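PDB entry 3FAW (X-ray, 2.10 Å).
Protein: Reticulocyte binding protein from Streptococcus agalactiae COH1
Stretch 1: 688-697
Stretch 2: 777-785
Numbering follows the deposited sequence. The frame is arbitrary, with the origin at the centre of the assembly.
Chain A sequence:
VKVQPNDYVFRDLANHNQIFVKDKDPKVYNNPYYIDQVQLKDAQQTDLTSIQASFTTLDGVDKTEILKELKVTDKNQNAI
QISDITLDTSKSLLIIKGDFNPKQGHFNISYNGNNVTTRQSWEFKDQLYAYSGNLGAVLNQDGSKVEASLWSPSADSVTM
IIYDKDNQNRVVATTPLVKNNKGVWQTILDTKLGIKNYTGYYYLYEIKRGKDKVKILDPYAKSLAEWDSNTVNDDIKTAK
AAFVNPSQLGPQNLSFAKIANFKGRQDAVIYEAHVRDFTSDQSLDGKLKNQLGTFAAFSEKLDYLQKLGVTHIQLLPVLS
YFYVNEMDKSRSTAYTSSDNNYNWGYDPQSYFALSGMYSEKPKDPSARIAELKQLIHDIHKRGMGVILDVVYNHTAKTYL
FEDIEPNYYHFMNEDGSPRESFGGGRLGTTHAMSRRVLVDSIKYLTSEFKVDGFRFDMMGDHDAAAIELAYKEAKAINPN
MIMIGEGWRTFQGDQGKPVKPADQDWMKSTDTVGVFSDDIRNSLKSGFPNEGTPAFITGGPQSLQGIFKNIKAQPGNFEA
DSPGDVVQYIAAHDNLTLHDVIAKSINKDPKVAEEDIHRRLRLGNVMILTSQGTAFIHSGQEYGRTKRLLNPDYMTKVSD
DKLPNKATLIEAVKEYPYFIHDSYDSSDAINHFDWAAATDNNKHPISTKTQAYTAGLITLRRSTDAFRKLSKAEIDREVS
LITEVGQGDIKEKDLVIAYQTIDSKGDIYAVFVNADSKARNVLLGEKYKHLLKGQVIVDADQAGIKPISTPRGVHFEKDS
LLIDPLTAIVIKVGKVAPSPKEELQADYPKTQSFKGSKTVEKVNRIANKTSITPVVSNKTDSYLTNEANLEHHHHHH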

# COMPACT_ATOMS: atom_id res chain seq x y z
N THR A 688 -28.50 -3.21 4.97
CA THR A 688 -28.87 -3.11 3.56
C THR A 688 -29.39 -1.71 3.20
O THR A 688 -29.16 -1.23 2.09
CB THR A 688 -29.90 -4.21 3.14
OG1 THR A 688 -31.05 -4.17 4.00
CG2 THR A 688 -29.26 -5.59 3.22
N LYS A 689 -30.08 -1.07 4.14
CA LYS A 689 -30.47 0.34 3.96
C LYS A 689 -29.24 1.24 3.87
O LYS A 689 -29.19 2.15 3.05
CB LYS A 689 -31.37 0.81 5.11
CG LYS A 689 -31.84 2.27 4.97
CD LYS A 689 -32.93 2.59 5.99
CE LYS A 689 -33.36 4.04 5.90
NZ LYS A 689 -34.34 4.40 6.95
N THR A 690 -28.25 0.96 4.71
CA THR A 690 -26.99 1.70 4.72
C THR A 690 -26.21 1.51 3.41
O THR A 690 -25.63 2.46 2.90
CB THR A 690 -26.12 1.30 5.93
OG1 THR A 690 -26.77 1.71 7.14
CG2 THR A 690 -24.74 1.94 5.85
N GLN A 691 -26.22 0.29 2.87
CA GLN A 691 -25.48 0.01 1.63
C GLN A 691 -26.17 0.65 0.42
O GLN A 691 -25.49 1.14 -0.49
CB GLN A 691 -25.22 -1.50 1.46
CG GLN A 691 -26.13 -2.25 0.50
CD GLN A 691 -25.74 -2.08 -0.96
OE1 GLN A 691 -24.58 -2.24 -1.33
NE2 GLN A 691 -26.72 -1.77 -1.79
N ALA A 692 -27.51 0.65 0.41
CA ALA A 692 -28.28 1.32 -0.63
C ALA A 692 -28.09 2.84 -0.54
O ALA A 692 -28.07 3.53 -1.55
CB ALA A 692 -29.76 0.96 -0.53
N TYR A 693 -27.96 3.34 0.69
CA TYR A 693 -27.66 4.75 0.92
C TYR A 693 -26.29 5.12 0.32
O TYR A 693 -26.16 6.11 -0.39
CB TYR A 693 -27.69 5.05 2.43
CG TYR A 693 -27.96 6.49 2.80
CD1 TYR A 693 -29.25 7.01 2.76
CD2 TYR A 693 -26.93 7.33 3.23
CE1 TYR A 693 -29.51 8.33 3.12
CE2 TYR A 693 -27.18 8.65 3.59
CZ TYR A 693 -28.47 9.14 3.53
OH TYR A 693 -28.72 10.45 3.88
N THR A 694 -25.29 4.29 0.60
CA THR A 694 -23.93 4.50 0.11
C THR A 694 -23.84 4.39 -1.42
O THR A 694 -23.16 5.19 -2.06
CB THR A 694 -22.94 3.52 0.77
OG1 THR A 694 -23.03 3.63 2.19
CG2 THR A 694 -21.50 3.80 0.33
N ALA A 695 -24.53 3.41 -1.99
CA ALA A 695 -24.62 3.25 -3.45
C ALA A 695 -25.19 4.50 -4.14
O ALA A 695 -24.68 4.92 -5.17
CB ALA A 695 -25.47 2.03 -3.80
N GLY A 696 -26.23 5.08 -3.55
CA GLY A 696 -26.83 6.31 -4.05
C GLY A 696 -25.95 7.55 -3.92
O GLY A 696 -26.03 8.46 -4.74
N LEU A 697 -25.14 7.59 -2.87
CA LEU A 697 -24.17 8.67 -2.69
C LEU A 697 -23.06 8.60 -3.74
O LEU A 697 -22.55 9.64 -4.18
CB LEU A 697 -23.56 8.63 -1.28
CG LEU A 697 -24.49 9.04 -0.13
CD1 LEU A 697 -23.85 8.74 1.22
CD2 LEU A 697 -24.86 10.52 -0.24
N ILE A 777 -32.71 15.55 -2.92
CA ILE A 777 -32.26 14.29 -3.53
C ILE A 777 -31.60 13.31 -2.54
O ILE A 777 -31.46 12.12 -2.83
CB ILE A 777 -31.35 14.53 -4.76
CG1 ILE A 777 -30.05 15.24 -4.38
CG2 ILE A 777 -32.11 15.33 -5.82
CD1 ILE A 777 -29.01 15.21 -5.47
N VAL A 778 -31.19 13.82 -1.37
CA VAL A 778 -30.76 12.97 -0.26
C VAL A 778 -31.52 13.38 0.99
O VAL A 778 -31.59 14.57 1.33
CB VAL A 778 -29.23 13.08 0.01
CG1 VAL A 778 -28.83 12.22 1.20
CG2 VAL A 778 -28.45 12.68 -1.22
N ASP A 779 -32.11 12.40 1.68
CA ASP A 779 -32.78 12.66 2.96
C ASP A 779 -32.34 11.62 3.99
O ASP A 779 -31.30 10.98 3.82
CB ASP A 779 -34.31 12.73 2.77
CG ASP A 779 -34.97 11.38 2.57
OD1 ASP A 779 -34.26 10.35 2.45
OD2 ASP A 779 -36.22 11.34 2.53
N ALA A 780 -33.11 11.46 5.07
CA ALA A 780 -32.76 10.53 6.14
C ALA A 780 -32.83 9.05 5.72
O ALA A 780 -32.14 8.20 6.31
CB ALA A 780 -33.64 10.77 7.36
N ASP A 781 -33.65 8.75 4.72
CA ASP A 781 -33.92 7.36 4.31
C ASP A 781 -33.20 6.91 3.04
O ASP A 781 -32.86 5.73 2.90
CB ASP A 781 -35.42 7.15 4.11
CG ASP A 781 -36.20 7.21 5.41
OD1 ASP A 781 -35.65 6.85 6.47
OD2 ASP A 781 -37.37 7.62 5.36
N GLN A 782 -32.99 7.83 2.11
CA GLN A 782 -32.49 7.47 0.78
C GLN A 782 -31.57 8.51 0.18
O GLN A 782 -31.62 9.69 0.54
CB GLN A 782 -33.66 7.20 -0.17
CG GLN A 782 -34.54 8.41 -0.45
CD GLN A 782 -35.80 8.04 -1.22
OE1 GLN A 782 -36.89 7.99 -0.65
NE2 GLN A 782 -35.66 7.79 -2.51
N ALA A 783 -30.75 8.06 -0.75
CA ALA A 783 -29.79 8.90 -1.44
C ALA A 783 -29.81 8.58 -2.94
O ALA A 783 -30.03 7.43 -3.33
CB ALA A 783 -28.41 8.70 -0.87
N GLY A 784 -29.57 9.60 -3.76
CA GLY A 784 -29.55 9.43 -5.21
C GLY A 784 -29.57 10.76 -5.93
O GLY A 784 -29.21 11.79 -5.36
N ILE A 785 -30.01 10.73 -7.19
CA ILE A 785 -30.08 11.93 -8.02
C ILE A 785 -31.51 12.34 -8.41
O ILE A 785 -31.70 13.37 -9.05
CB ILE A 785 -29.21 11.78 -9.31
CG1 ILE A 785 -29.71 10.65 -10.20
CG2 ILE A 785 -27.75 11.53 -8.93
CD1 ILE A 785 -29.00 10.57 -11.54
O HOH W 1 -31.10 4.00 1.58
O HOH W 2 -30.72 5.02 -0.89

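At Gly696 the helix comes so close to the second stretch that a side chain would have no room: its CA lies 3.5 Å from Ala783 O in a CA-H...O contact with an angle of 154° at the hydrogen, and an ideal CB on Gly696 would fall 2.1 Å from that same oxygen, a clash. Here the two backbones meet, glycine against glycine, with Gly696 CA 4.3 Å from Gly784 CA and Gly696 O 3.7 Å from Gly784 CA.

Stretch 1 is helical throughout, its backbone held by i to i+4 hydrogen bonds such as Leu697 N to Tyr693 O (3.1 Å). Stretch 2 leaves a strand at Val778 and turns through Asp779 to Gln782. Asp779 organizes this turn: its OD1 accepts hydrogen bonds from Asp781 N and Gln782 N, each 2.8 Å away, while its backbone N donates to Gln782 O at 3.0 Å.

Tyr693 has the broadest contact of the helix, touching each residue from Val778 to Ala783. Its CA-to-CB bond points sideways, but with chi1 in the t well the ring reaches the second stretch, and its OH donates a short hydrogen bond to Asp779 O (2.6 Å), satisfying a buried hydroxyl with a backbone carbonyl. Ala783 CB sits over one face of the ring, 4.1 Å from the Tyr693 ring centroid and 12° off the normal, a CH-pi contact. Asp781 O lies at the ring edge, 3.8 Å from Tyr693 CD1. Next to the hydroxyl, Val778 CG1 packs 3.9 Å from Tyr693 CZ.

The same methyl of Ala783 also meets Leu697, with Ala783 CB 4.0 Å from Leu697 CG. Although the CA-to-CB bond of Leu697 points away, the end of its side chain comes nearer, and Leu697 CD2 makes a looser apolar contact with Val778 CG2 at 4.3 Å. Tyr693, Leu697, Val778 and Ala783 thus form a small apolar cluster.

A turn of helix before Tyr693, Lys689 extends fully, all four chi angles t, and its NZ forms a salt bridge with Asp781 OD1 at 2.8 Å, a hydrogen bond between opposite charges.

Two waters link the backbones where they do not touch directly. Water 1 lies 3.0 Å from Lys689 O and 2.8 Å from Asp781 O, within hydrogen-bonding geometry of both carbonyls. Water 2 accepts from Ala783 N at 3.0 Å and is weakly bonded to Ala692 O at 3.1 Å. Altogether the contact buries 411 Å², counting both sides.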